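Local coordinates for protein mirolysin (Tannerella forsythia, PDB 6R7V) that is the latent zymogen of a pappalysin-family metzincin zinc metallopeptidase, probably cleaving peptide bonds once its cysteine switch is released, at residues S43-P48 against R285-F290; E76-M81 against I101-A106; L152-C157 against V182-K187; M262-M267 against C274-T279. The protein carries 1 engineered substitution. All coordinates share one frame; numbering follows the deposited sequence. Where two conformers were deposited one is given.

Contact 1 (S43-P48 against R285-F290); sequences STILIP and RMRSLF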
loop_
_atom_site.group_PDB
_atom_site.type_symbol
_atom_site.label_atom_id
_atom_site.label_comp_id
_atom_site.label_asym_id
_atom_site.label_seq_id
_atom_site.Cartn_x
_atom_site.Cartn_y
_atom_site.Cartn_z
ATOM N N SER A 43 -5.960 20.144 -0.604
ATOM C CA SER A 43 -4.788 20.329 0.233
ATOM C C SER A 43 -4.117 19.022 0.621
ATOM O O SER A 43 -4.570 17.931 0.287
ATOM C CB SER A 43 -5.125 21.122 1.482
ATOM O OG SER A 43 -6.172 20.487 2.191
ATOM N N THR A 44 -2.987 19.139 1.323
ATOM C CA THR A 44 -2.212 17.999 1.744
ATOM C C THR A 44 -3.028 17.101 2.656
ATOM O O THR A 44 -3.720 17.587 3.566
ATOM C CB THR A 44 -0.922 18.438 2.442
ATOM O OG1 THR A 44 -0.177 19.297 1.580
ATOM C CG2 THR A 44 -0.040 17.251 2.782
ATOM N N ILE A 45 -3.002 15.786 2.371
ATOM C CA ILE A 45 -3.683 14.777 3.167
ATOM C C ILE A 45 -2.647 14.230 4.128
ATOM O O ILE A 45 -1.559 13.853 3.688
ATOM C CB ILE A 45 -4.269 13.689 2.235
ATOM C CG1 ILE A 45 -5.417 14.272 1.400
ATOM C CG2 ILE A 45 -4.702 12.459 3.046
ATOM C CD1 ILE A 45 -5.832 13.382 0.219
ATOM N N LEU A 46 -2.955 14.236 5.432
ATOM C CA LEU A 46 -2.026 13.737 6.441
ATOM C C LEU A 46 -2.551 12.427 7.018
ATOM O O LEU A 46 -3.697 12.351 7.457
ATOM C CB LEU A 46 -1.864 14.798 7.553
ATOM C CG LEU A 46 -1.027 14.405 8.776
ATOM C CD1 LEU A 46 0.388 14.001 8.389
ATOM C CD2 LEU A 46 -0.978 15.581 9.762
ATOM N N ILE A 47 -1.672 11.436 7.080
ATOM C CA ILE A 47 -2.008 10.121 7.591
ATOM C C ILE A 47 -1.235 9.835 8.866
ATOM O O ILE A 47 -0.031 9.592 8.777
ATOM C CB ILE A 47 -1.660 9.030 6.542
ATOM C CG1 ILE A 47 -2.270 9.287 5.147
ATOM C CG2 ILE A 47 -2.027 7.609 7.069
ATOM C CD1 ILE A 47 -3.653 9.236 5.035
ATOM N N PRO A 48 -1.900 9.779 10.045
ATOM C CA PRO A 48 -1.221 9.315 11.280
ATOM C C PRO A 48 -0.961 7.831 11.183
ATOM O O PRO A 48 -1.847 7.075 10.776
ATOM C CB PRO A 48 -2.269 9.592 12.389
ATOM C CG PRO A 48 -3.283 10.548 11.761
ATOM C CD PRO A 48 -3.318 10.101 10.304
ATOM N N ARG A 285 -7.117 8.612 -7.830
ATOM C CA ARG A 285 -7.885 7.567 -7.192
ATOM C C ARG A 285 -7.594 7.540 -5.687
ATOM O O ARG A 285 -8.523 7.412 -4.885
ATOM C CB ARG A 285 -7.567 6.221 -7.847
ATOM C CG ARG A 285 -8.153 5.028 -7.133
ATOM C CD ARG A 285 -9.661 5.039 -7.070
ATOM N NE ARG A 285 -10.240 4.695 -8.348
ATOM C CZ ARG A 285 -10.874 3.558 -8.600
ATOM N NH1 ARG A 285 -11.104 2.687 -7.628
ATOM N NH2 ARG A 285 -11.336 3.312 -9.806
ATOM N N MET A 286 -6.322 7.633 -5.302
ATOM C CA MET A 286 -5.960 7.582 -3.874
ATOM C C MET A 286 -6.524 8.778 -3.112
ATOM O O MET A 286 -7.112 8.616 -2.035
ATOM C CB MET A 286 -4.424 7.539 -3.746
ATOM C CG MET A 286 -3.853 6.232 -4.301
ATOM S SD MET A 286 -2.114 5.986 -3.806
ATOM C CE MET A 286 -1.306 7.209 -4.900
ATOM N N ARG A 287 -6.423 9.978 -3.690
ATOM C CA ARG A 287 -6.896 11.152 -2.974
ATOM C C ARG A 287 -8.415 11.206 -2.838
ATOM O O ARG A 287 -8.942 11.813 -1.893
ATOM C CB ARG A 287 -6.432 12.425 -3.673
ATOM C CG ARG A 287 -4.900 12.587 -3.613
ATOM C CD ARG A 287 -4.487 13.877 -4.318
ATOM N NE ARG A 287 -5.072 15.076 -3.707
ATOM C CZ ARG A 287 -4.635 15.644 -2.585
ATOM N NH1 ARG A 287 -3.568 15.155 -1.947
ATOM N NH2 ARG A 287 -5.254 16.715 -2.091
ATOM N N SER A 288 -9.105 10.550 -3.785
ATOM C CA SER A 288 -10.574 10.545 -3.795
ATOM C C SER A 288 -11.165 9.918 -2.525
ATOM O O SER A 288 -12.292 10.273 -2.146
ATOM C CB SER A 288 -11.104 9.829 -5.036
ATOM O OG SER A 288 -10.962 8.421 -4.961
ATOM N N LEU A 289 -10.409 9.057 -1.841
ATOM C CA LEU A 289 -10.889 8.412 -0.599
ATOM C C LEU A 289 -11.019 9.402 0.535
ATOM O O LEU A 289 -11.637 9.078 1.550
ATOM C CB LEU A 289 -9.935 7.293 -0.177
ATOM C CG LEU A 289 -9.727 6.164 -1.175
ATOM C CD1 LEU A 289 -8.644 5.245 -0.702
ATOM C CD2 LEU A 289 -10.996 5.339 -1.378
ATOM N N PHE A 290 -10.487 10.625 0.358
ATOM C CA PHE A 290 -10.529 11.615 1.424
ATOM C C PHE A 290 -11.510 12.734 1.085
ATOM O O PHE A 290 -11.486 13.770 1.739
ATOM C CB PHE A 290 -9.124 12.134 1.693
ATOM C CG PHE A 290 -8.204 11.019 2.116
ATOM C CD1 PHE A 290 -8.027 10.713 3.468
ATOM C CD2 PHE A 290 -7.488 10.290 1.170
ATOM C CE1 PHE A 290 -7.168 9.689 3.853
ATOM C CE2 PHE A 290 -6.632 9.260 1.560
ATOM C CZ PHE A 290 -6.492 8.956 2.895
#
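Ser43 and Arg287 supply the polar part of this contact. Arg287 NH2 donates to Ser43 O at 2.8 Å in a nearly straight bond (N-H...O 172°). The oxygen lies in the guanidinium plane, whereas the donor stands 35° out of the carbonyl plane. The same NH2 also reaches Pro41 O and NH1 reaches Ala99 O, so the guanidinium ties together several backbone carbonyls.

The apolar part centres on Ile45. Its CG2, anti to the backbone N, sits over the middle of the Phe290 ring, 3.6 Å from the centroid and 6° off the normal, a clear CH-pi contact. Ile45 CD1 bridges the two kinds of chemistry: it lies over one guanidinium face, 3.6 Å from Arg287 NH1, and also touches Phe290 CD2. Ile47 CD1 meets Phe290 CZ at 3.6 Å, the two side chains crossing at about a right angle.

The arrangement joins segment 285-290, which carries the last part of helix 280-288, to the start of strand 45-55, consistent with the metzincin layout, in which a helix after the Met-turn packs back against the sheet-bearing part of the molecule.

Contact 2 (E76-M81 against I101-A106); sequences EDFRRM and IEFKLA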
loop_
_atom_site.group_PDB
_atom_site.type_symbol
_atom_site.label_atom_id
_atom_site.label_comp_id
_atom_site.label_asym_id
_atom_site.label_seq_id
_atom_site.Cartn_x
_atom_site.Cartn_y
_atom_site.Cartn_z
ATOM N N GLU A 76 8.623 10.255 0.650
ATOM C CA GLU A 76 9.253 10.525 -0.635
ATOM C C GLU A 76 8.379 10.067 -1.777
ATOM O O GLU A 76 8.058 10.853 -2.690
ATOM C CB GLU A 76 10.596 9.779 -0.755
ATOM C CG GLU A 76 11.679 10.342 0.150
ATOM C CD GLU A 76 13.008 9.605 0.060
ATOM O OE1 GLU A 76 13.171 8.717 -0.808
ATOM O OE2 GLU A 76 13.889 9.910 0.891
ATOM N N ASP A 77 7.929 8.790 -1.727
ATOM C CA ASP A 77 7.207 8.245 -2.881
ATOM C C ASP A 77 5.852 8.881 -3.101
ATOM O O ASP A 77 5.445 9.008 -4.270
ATOM C CB ASP A 77 7.072 6.733 -2.701
ATOM C CG ASP A 77 8.417 5.990 -2.721
ATOM O OD1 ASP A 77 9.447 6.620 -3.083
ATOM O OD2 ASP A 77 8.432 4.777 -2.424
ATOM N N PHE A 78 5.153 9.255 -2.030
ATOM C CA PHE A 78 3.826 9.877 -2.140
ATOM C C PHE A 78 3.879 11.397 -2.325
ATOM O O PHE A 78 2.827 12.055 -2.353
ATOM C CB PHE A 78 2.988 9.504 -0.907
ATOM C CG PHE A 78 2.449 8.098 -0.960
ATOM C CD1 PHE A 78 3.234 7.014 -0.561
ATOM C CD2 PHE A 78 1.178 7.840 -1.468
ATOM C CE1 PHE A 78 2.761 5.701 -0.699
ATOM C CE2 PHE A 78 0.692 6.513 -1.559
ATOM C CZ PHE A 78 1.482 5.463 -1.155
ATOM N N ARG A 79 5.087 11.962 -2.497
ATOM C CA ARG A 79 5.192 13.407 -2.756
ATOM C C ARG A 79 6.139 13.644 -3.943
ATOM O O ARG A 79 6.598 14.783 -4.146
ATOM C CB ARG A 79 5.681 14.130 -1.503
ATOM C CG ARG A 79 4.666 14.085 -0.352
ATOM C CD ARG A 79 5.120 14.943 0.818
ATOM N NE ARG A 79 6.414 14.545 1.366
ATOM C CZ ARG A 79 7.063 15.251 2.286
ATOM N NH1 ARG A 79 6.556 16.388 2.739
ATOM N NH2 ARG A 79 8.243 14.845 2.731
ATOM N N ARG A 80 6.423 12.589 -4.731
ATOM C CA ARG A 80 7.408 12.634 -5.821
ATOM C C ARG A 80 8.716 13.354 -5.372
ATOM O O ARG A 80 9.289 14.192 -6.091
ATOM C CB ARG A 80 6.831 13.231 -7.110
ATOM C CG ARG A 80 7.715 12.844 -8.311
ATOM C CD ARG A 80 7.003 12.679 -9.648
ATOM N NE ARG A 80 7.940 12.241 -10.687
ATOM C CZ ARG A 80 8.362 10.983 -10.885
ATOM N NH1 ARG A 80 7.944 9.991 -10.096
ATOM N NH2 ARG A 80 9.240 10.715 -11.849
ATOM N N MET A 81 9.205 12.966 -4.190
ATOM C CA MET A 81 10.457 13.448 -3.648
ATOM C C MET A 81 11.474 12.327 -3.567
ATOM O O MET A 81 12.551 12.533 -2.993
ATOM C CB MET A 81 10.235 14.105 -2.300
ATOM C CG MET A 81 9.479 15.414 -2.434
ATOM S SD MET A 81 9.078 16.106 -0.832
ATOM C CE MET A 81 10.659 16.602 -0.319
ATOM N N ILE A 101 0.305 13.421 -0.261
ATOM C CA ILE A 101 -0.091 12.697 0.934
ATOM C C ILE A 101 1.162 12.578 1.793
ATOM O O ILE A 101 2.202 12.119 1.306
ATOM C CB ILE A 101 -0.681 11.306 0.563
ATOM C CG1 ILE A 101 -1.956 11.454 -0.267
ATOM C CG2 ILE A 101 -0.973 10.495 1.836
ATOM C CD1 ILE A 101 -2.536 10.106 -0.832
ATOM N N GLU A 102 1.039 12.960 3.070
ATOM C CA GLU A 102 2.086 12.870 4.094
ATOM C C GLU A 102 1.773 11.813 5.116
ATOM O O GLU A 102 0.605 11.636 5.460
ATOM C CB GLU A 102 2.172 14.192 4.892
ATOM C CG GLU A 102 2.837 15.365 4.247
ATOM C CD GLU A 102 2.682 16.635 5.070
ATOM O OE1 GLU A 102 2.154 16.599 6.204
ATOM O OE2 GLU A 102 3.021 17.692 4.522
ATOM N N PHE A 103 2.810 11.243 5.724
ATOM C CA PHE A 103 2.694 10.208 6.745
ATOM C C PHE A 103 3.474 10.643 7.944
ATOM O O PHE A 103 4.591 11.142 7.804
ATOM C CB PHE A 103 3.242 8.871 6.232
ATOM C CG PHE A 103 2.510 8.330 5.032
ATOM C CD1 PHE A 103 2.811 8.783 3.748
ATOM C CD2 PHE A 103 1.489 7.395 5.182
ATOM C CE1 PHE A 103 2.127 8.288 2.636
ATOM C CE2 PHE A 103 0.776 6.930 4.070
ATOM C CZ PHE A 103 1.108 7.377 2.797
ATOM N N LYS A 104 2.878 10.511 9.135
ATOM C CA LYS A 104 3.610 10.849 10.355
ATOM C C LYS A 104 3.299 9.830 11.402
ATOM O O LYS A 104 2.129 9.482 11.599
ATOM C CB LYS A 104 3.257 12.248 10.899
ATOM C CG LYS A 104 3.693 13.427 10.053
ATOM C CD LYS A 104 3.306 14.750 10.742
ATOM C CE LYS A 104 3.351 15.874 9.749
ATOM N NZ LYS A 104 3.089 17.189 10.379
ATOM N N LEU A 105 4.322 9.415 12.164
ATOM C CA LEU A 105 4.043 8.510 13.256
ATOM C C LEU A 105 3.188 9.215 14.309
ATOM O O LEU A 105 3.437 10.381 14.645
ATOM C CB LEU A 105 5.348 8.046 13.898
ATOM C CG LEU A 105 6.204 7.090 13.043
ATOM C CD1 LEU A 105 7.576 6.856 13.723
ATOM C CD2 LEU A 105 5.506 5.718 12.899
ATOM N N ALA A 106 2.184 8.510 14.820
ATOM C CA ALA A 106 1.309 9.043 15.853
ATOM C C ALA A 106 2.082 9.438 17.096
ATOM O O ALA A 106 3.074 8.811 17.445
ATOM C CB ALA A 106 0.273 7.988 16.229
HETATM O O HOH W 1 4.081 17.632 2.321
#
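Phe78 presents one ring face to the edge of Phe103, whose CZ stands over the centre of that face. This is a T-shaped (edge-to-face) pair: the centroids are 5.1 Å apart, the planes meet at 68°, and Phe103 CE1 comes to 3.6 Å from Phe78 CG. It packs the C-terminal end of helix 64-77 against strand 101-105, joining helix to sheet in the metzincin catalytic domain; Phe78 is the first residue beyond that helix to leave helical backbone angles. Thr206 and Val209 of helix 203-212 also touch the Phe78 side chain, which lies about 12 Å from the bound zinc.

On the more accessible flank Arg79 crosses Glu102 of the strand obliquely. A bend at chi3 (-59°) turns its NE, which donates to Asn75 O, while Met81 SD rests over one guanidinium face. The opposite charges stop short of a salt bridge, with Arg79 NH1 and Glu102 OE2 4.2 Å apart and their flat groups 86° from coplanar. A water in the guanidinium plane accepts from Arg79 NH1 at 2.8 Å; its link on to Glu102 OE2 is too short to be trusted.

Two side-chain carbons approach the carbonyl of Ile101: Ile101 O lies 3.5 Å from Phe78 CB and 3.6 Å from Arg79 CG, buried, with no hydrogen-bonding partner in the model.

Contact 3 (L152-C157 against V182-K187); sequences LNIWVC and VVIHYK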
loop_
_atom_site.group_PDB
_atom_site.type_symbol
_atom_site.label_atom_id
_atom_site.label_comp_id
_atom_site.label_asym_id
_atom_site.label_seq_id
_atom_site.Cartn_x
_atom_site.Cartn_y
_atom_site.Cartn_z
ATOM N N LEU A 152 -3.531 4.845 10.337
ATOM C CA LEU A 152 -3.097 3.768 9.449
ATOM C C LEU A 152 -2.247 2.845 10.295
ATOM O O LEU A 152 -1.209 3.247 10.827
ATOM C CB LEU A 152 -2.309 4.263 8.229
ATOM C CG LEU A 152 -1.407 3.225 7.494
ATOM C CD1 LEU A 152 -2.228 2.079 6.856
ATOM C CD2 LEU A 152 -0.587 3.872 6.388
ATOM N N ASN A 153 -2.692 1.589 10.401
ATOM C CA ASN A 153 -1.987 0.541 11.130
ATOM C C ASN A 153 -1.111 -0.260 10.184
ATOM O O ASN A 153 -1.619 -0.805 9.189
ATOM C CB ASN A 153 -2.979 -0.408 11.786
ATOM C CG ASN A 153 -3.740 0.189 12.923
ATOM O OD1 ASN A 153 -3.428 -0.030 14.103
ATOM N ND2 ASN A 153 -4.751 0.967 12.610
ATOM N N ILE A 154 0.196 -0.302 10.472
ATOM C CA ILE A 154 1.150 -1.069 9.699
ATOM C C ILE A 154 1.741 -2.123 10.601
ATOM O O ILE A 154 2.455 -1.759 11.559
ATOM C CB ILE A 154 2.273 -0.208 9.104
ATOM C CG1 ILE A 154 1.732 0.955 8.237
ATOM C CG2 ILE A 154 3.213 -1.126 8.310
ATOM C CD1 ILE A 154 2.884 1.872 7.644
ATOM N N TRP A 155 1.423 -3.405 10.361
ATOM C CA TRP A 155 1.977 -4.483 11.178
ATOM C C TRP A 155 3.228 -4.984 10.505
ATOM O O TRP A 155 3.240 -5.108 9.267
ATOM C CB TRP A 155 0.960 -5.621 11.325
ATOM C CG TRP A 155 -0.186 -5.318 12.220
ATOM C CD1 TRP A 155 -0.306 -5.679 13.532
ATOM C CD2 TRP A 155 -1.458 -4.767 11.835
ATOM N NE1 TRP A 155 -1.546 -5.310 14.016
ATOM C CE2 TRP A 155 -2.261 -4.715 12.997
ATOM C CE3 TRP A 155 -1.980 -4.247 10.629
ATOM C CZ2 TRP A 155 -3.583 -4.250 12.970
ATOM C CZ3 TRP A 155 -3.274 -3.748 10.616
ATOM C CH2 TRP A 155 -4.078 -3.789 11.764
ATOM N N VAL A 156 4.295 -5.230 11.287
ATOM C CA VAL A 156 5.556 -5.757 10.774
ATOM C C VAL A 156 5.815 -7.077 11.458
ATOM O O VAL A 156 5.768 -7.126 12.695
ATOM C CB VAL A 156 6.694 -4.756 11.027
ATOM C CG1 VAL A 156 8.026 -5.300 10.508
ATOM C CG2 VAL A 156 6.370 -3.394 10.395
ATOM N N CYS A 157 5.945 -8.169 10.692
ATOM C CA CYS A 157 6.052 -9.483 11.290
ATOM C C CYS A 157 6.718 -10.459 10.326
ATOM O O CYS A 157 6.992 -10.100 9.165
ATOM C CB CYS A 157 4.655 -9.979 11.661
ATOM S SG CYS A 157 3.606 -10.336 10.227
ATOM N N VAL A 182 -2.157 -2.409 6.724
ATOM C CA VAL A 182 -1.202 -3.138 5.887
ATOM C C VAL A 182 -0.235 -3.919 6.744
ATOM O O VAL A 182 0.031 -3.568 7.910
ATOM C CB VAL A 182 -0.442 -2.256 4.852
ATOM C CG1 VAL A 182 -1.408 -1.447 3.973
ATOM C CG2 VAL A 182 0.574 -1.337 5.517
ATOM N N VAL A 183 0.228 -5.055 6.193
ATOM C CA VAL A 183 1.145 -5.964 6.897
ATOM C C VAL A 183 2.370 -6.122 6.013
ATOM O O VAL A 183 2.230 -6.425 4.806
ATOM C CB VAL A 183 0.483 -7.337 7.174
ATOM C CG1 VAL A 183 1.420 -8.236 7.974
ATOM C CG2 VAL A 183 -0.848 -7.191 7.926
ATOM N N ILE A 184 3.575 -5.940 6.600
ATOM C CA ILE A 184 4.809 -6.045 5.843
ATOM C C ILE A 184 5.754 -7.049 6.481
ATOM O O ILE A 184 5.931 -7.040 7.703
ATOM C CB ILE A 184 5.509 -4.654 5.713
ATOM C CG1 ILE A 184 4.571 -3.496 5.233
ATOM C CG2 ILE A 184 6.756 -4.748 4.753
ATOM C CD1 ILE A 184 4.038 -3.723 3.739
ATOM N N HIS A 185 6.460 -7.833 5.655
ATOM C CA HIS A 185 7.465 -8.769 6.175
ATOM C C HIS A 185 8.587 -7.959 6.780
ATOM O O HIS A 185 9.077 -7.020 6.148
ATOM C CB HIS A 185 7.985 -9.607 5.004
ATOM C CG HIS A 185 8.760 -10.818 5.403
ATOM N ND1 HIS A 185 9.897 -10.729 6.176
ATOM C CD2 HIS A 185 8.481 -12.122 5.178
ATOM C CE1 HIS A 185 10.300 -11.979 6.369
ATOM N NE2 HIS A 185 9.470 -12.855 5.813
ATOM N N TYR A 186 9.037 -8.331 7.972
ATOM C CA TYR A 186 10.088 -7.596 8.691
ATOM C C TYR A 186 11.381 -7.472 7.897
ATOM O O TYR A 186 12.122 -6.515 8.122
ATOM C CB TYR A 186 10.350 -8.242 10.062
ATOM C CG TYR A 186 11.195 -9.498 10.032
ATOM C CD1 TYR A 186 10.633 -10.741 9.734
ATOM C CD2 TYR A 186 12.562 -9.448 10.294
ATOM C CE1 TYR A 186 11.415 -11.896 9.667
ATOM C CE2 TYR A 186 13.352 -10.592 10.222
ATOM C CZ TYR A 186 12.772 -11.815 9.924
ATOM O OH TYR A 186 13.541 -12.953 9.904
ATOM N N LYS A 187 11.690 -8.447 7.026
ATOM C CA LYS A 187 12.945 -8.368 6.292
ATOM C C LYS A 187 12.891 -7.324 5.195
ATOM O O LYS A 187 13.921 -7.081 4.556
ATOM C CB LYS A 187 13.269 -9.730 5.655
ATOM C CG LYS A 187 13.728 -10.795 6.611
ATOM C CD LYS A 187 13.865 -12.106 5.852
ATOM C CE LYS A 187 14.357 -13.208 6.745
ATOM N NZ LYS A 187 14.341 -14.516 6.037
#
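Asn153 opens the parallel pairing with Val182 by accepting a backbone bond at its O from Val182 N (3.0 Å). Ile154 comes next, its side chain beside Val182 and pointing the same way, with its CG2 4.1 Å from Ile184 CG1.

Trp155 bonds the second strand in both directions: its N donates to Val182 O at 2.8 Å and its O accepts from Ile184 N, also at 2.8 Å. The indole turns to the other side of the sheet, beside Val183; its CE3 edge approaches Val182 O in the ring plane at 3.4 Å, and NE1 is held by Asn143 O. Val156 CG1, anti to the backbone N (chi1 179°), reaches Tyr186 CA at 3.6 Å, the two side chains crossing at about a right angle. At Cys157, N donates to Ile184 O, and O accepts from Tyr186 N at 3.0 Å. Cys157 SG packs on Val183 CG1 at 3.8 Å.

The axes are 26° apart, a modest twist. In the mixed sheet of the metzincin fold, strand 152-157 is flanked on its other side by strand 45-55, and strand 182-185 by the antiparallel strand 165-167. Helix 203-212, which carries zinc ligands His207 and His211, covers the face bearing Val182 and Ile184, which both touch the engineered Ala208.

Contact 4 (M262-M267 against C274-T279); sequences MFMNYM and CMNLFT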
loop_
_atom_site.group_PDB
_atom_site.type_symbol
_atom_site.label_atom_id
_atom_site.label_comp_id
_atom_site.label_asym_id
_atom_site.label_seq_id
_atom_site.Cartn_x
_atom_site.Cartn_y
_atom_site.Cartn_z
ATOM N N MET A 262 4.524 0.174 -18.051
ATOM C CA MET A 262 5.124 0.962 -16.973
ATOM C C MET A 262 5.604 0.051 -15.836
ATOM O O MET A 262 5.044 0.025 -14.723
ATOM C CB MET A 262 4.080 1.968 -16.482
ATOM C CG MET A 262 4.666 3.163 -15.882
ATOM S SD MET A 262 3.303 4.226 -15.356
ATOM C CE MET A 262 3.068 5.275 -16.765
ATOM N N PHE A 263 6.664 -0.717 -16.121
ATOM C CA PHE A 263 7.162 -1.705 -15.156
ATOM C C PHE A 263 7.799 -1.063 -13.935
ATOM O O PHE A 263 8.017 -1.762 -12.947
ATOM C CB PHE A 263 8.153 -2.662 -15.824
ATOM C CG PHE A 263 9.377 -1.998 -16.397
ATOM C CD1 PHE A 263 10.448 -1.648 -15.578
ATOM C CD2 PHE A 263 9.451 -1.700 -17.752
ATOM C CE1 PHE A 263 11.579 -1.033 -16.109
ATOM C CE2 PHE A 263 10.583 -1.093 -18.281
ATOM C CZ PHE A 263 11.633 -0.750 -17.459
ATOM N N MET A 264 8.078 0.250 -13.990
ATOM C CA MET A 264 8.671 1.003 -12.873
ATOM C C MET A 264 7.582 1.663 -11.983
ATOM O O MET A 264 7.897 2.437 -11.080
ATOM C CB MET A 264 9.726 2.016 -13.358
ATOM C CG MET A 264 9.233 3.223 -14.159
ATOM S SD MET A 264 8.334 2.910 -15.700
ATOM C CE MET A 264 9.581 2.038 -16.643
ATOM N N ASN A 265 6.327 1.350 -12.261
ATOM C CA ASN A 265 5.209 1.777 -11.409
ATOM C C ASN A 265 5.274 1.014 -10.106
ATOM O O ASN A 265 5.557 -0.190 -10.108
ATOM C CB ASN A 265 3.895 1.498 -12.119
ATOM C CG ASN A 265 2.734 2.199 -11.443
ATOM O OD1 ASN A 265 2.145 1.675 -10.501
ATOM N ND2 ASN A 265 2.429 3.421 -11.880
ATOM N N TYR A 266 4.962 1.681 -8.975
ATOM C CA TYR A 266 4.991 0.965 -7.695
ATOM C C TYR A 266 4.012 -0.193 -7.612
ATOM O O TYR A 266 4.210 -1.080 -6.761
ATOM C CB TYR A 266 4.671 1.930 -6.541
ATOM C CG TYR A 266 5.647 3.093 -6.427
ATOM C CD1 TYR A 266 7.007 2.876 -6.277
ATOM C CD2 TYR A 266 5.206 4.409 -6.503
ATOM C CE1 TYR A 266 7.913 3.934 -6.240
ATOM C CE2 TYR A 266 6.101 5.478 -6.422
ATOM C CZ TYR A 266 7.449 5.231 -6.307
ATOM O OH TYR A 266 8.331 6.277 -6.248
ATOM N N MET A 267 2.972 -0.215 -8.454
ATOM C CA MET A 267 1.972 -1.267 -8.402
ATOM C C MET A 267 2.300 -2.451 -9.312
ATOM O O MET A 267 1.440 -3.297 -9.541
ATOM C CB MET A 267 0.584 -0.699 -8.728
ATOM C CG MET A 267 0.155 0.413 -7.737
ATOM S SD MET A 267 0.458 0.081 -5.958
ATOM C CE MET A 267 -0.610 -1.369 -5.705
ATOM N N CYS A 274 14.083 -0.467 -8.915
ATOM C CA CYS A 274 13.732 -0.192 -10.299
ATOM C C CYS A 274 12.317 0.429 -10.403
ATOM O O CYS A 274 11.888 0.763 -11.501
ATOM C CB CYS A 274 13.916 -1.442 -11.147
ATOM S SG CYS A 274 15.600 -2.113 -11.034
ATOM N N MET A 275 11.659 0.712 -9.259
ATOM C CA MET A 275 10.404 1.442 -9.203
ATOM C C MET A 275 10.651 2.907 -8.953
ATOM O O MET A 275 11.582 3.271 -8.222
ATOM C CB MET A 275 9.520 0.932 -8.079
ATOM C CG MET A 275 9.103 -0.470 -8.264
ATOM S SD MET A 275 8.142 -1.024 -6.827
ATOM C CE MET A 275 7.204 -2.344 -7.660
ATOM N N ASN A 276 9.780 3.772 -9.475
ATOM C CA ASN A 276 10.024 5.189 -9.231
ATOM C C ASN A 276 8.828 6.108 -9.542
ATOM O O ASN A 276 9.017 7.326 -9.519
ATOM C CB ASN A 276 11.277 5.685 -10.003
ATOM C CG ASN A 276 11.233 5.246 -11.441
ATOM O OD1 ASN A 276 10.285 5.558 -12.156
ATOM N ND2 ASN A 276 12.233 4.471 -11.883
ATOM N N LEU A 277 7.600 5.563 -9.756
ATOM C CA LEU A 277 6.472 6.483 -9.907
ATOM C C LEU A 277 5.136 5.876 -9.616
ATOM O O LEU A 277 4.906 4.648 -9.733
ATOM C CB LEU A 277 6.385 7.153 -11.323
ATOM C CG LEU A 277 5.670 6.338 -12.419
ATOM C CD1 LEU A 277 5.294 7.240 -13.610
ATOM C CD2 LEU A 277 6.530 5.189 -12.933
ATOM N N PHE A 278 4.226 6.802 -9.230
ATOM C CA PHE A 278 2.788 6.667 -9.365
ATOM C C PHE A 278 2.394 7.538 -10.521
ATOM O O PHE A 278 3.081 8.536 -10.769
ATOM C CB PHE A 278 1.999 7.130 -8.127
ATOM C CG PHE A 278 2.069 6.235 -6.908
ATOM C CD1 PHE A 278 1.487 4.964 -6.915
ATOM C CD2 PHE A 278 2.629 6.705 -5.722
ATOM C CE1 PHE A 278 1.491 4.177 -5.760
ATOM C CE2 PHE A 278 2.646 5.910 -4.575
ATOM C CZ PHE A 278 2.104 4.642 -4.615
ATOM N N THR A 279 1.280 7.254 -11.166
ATOM C CA THR A 279 0.808 8.173 -12.198
ATOM C C THR A 279 -0.158 9.216 -11.623
ATOM O O THR A 279 -0.702 9.044 -10.517
ATOM C CB THR A 279 0.081 7.439 -13.318
ATOM O OG1 THR A 279 -1.164 6.913 -12.843
ATOM C CG2 THR A 279 0.900 6.382 -13.979
#
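Tyr266 sets its ring edge-on to Phe278, with CD2 over the centre of the Phe278 face. The T-shaped geometry is plain from centroids 4.7 Å apart and planes at 68°. A chi1 of -60° puts Tyr266 CG anti to the carbonyl carbon; the ring beyond it also lays one face against the backbone of the other segment, Leu277 N standing above it toward the rim.

Met275 comes to Tyr266 from a different direction. Its SD is 5.5 Å from the ring centroid and 82° off the normal, a Met-aromatic contact at the edge, while Met275 CB touches Tyr266 CD1 at 3.7 Å. Met264 crosses Leu277 obliquely, CG to CD2 at 3.6 Å, and Met262 SD meets Thr279 CG2 at 3.5 Å.

Backbone bonds also join the two segments: Asn276 N donates to Met264 O at 2.8 Å and Tyr266 N to Leu277 O at 3.1 Å. In an Asx turn, Asn265 OD1 accepts from Met267 N. Met267, whose side chain is about 5 Å from the zinc, is consistent with the Met-turn methionine of metzincins.

Tyr266 and Phe278 both pack on Thr206 of helix 203-212, and Tyr266 O accepts from ND1 of the zinc ligand His207. Thr279 N-caps helix 280-288, whose Met286 touches Phe278.

Overall arrangement
All four contacts are largely buried; only contact 1 includes an exposed residue, Ser43, while partly exposed residues join in at contacts 2, 3 and 4. Contacts 1, 2 and 3 share one sheet: strand 45-55 lies between 101-105 and 152-157. Only contact 3 joins two neighbouring strands, so backbone bonds dominate it; contacts 1 and 2 set segments at or just past a helix against strands and rely on side chains. Contact 4, between loops near the zinc, mixes backbone bonds with methionine and aromatic packing. Phe78 and Phe278 meet, and Met286 touches both, linking contacts 1, 2 and 4. Contacts 3 and 4 lie on opposite sides of the chain centre, about 10 Å apart at their nearest atoms.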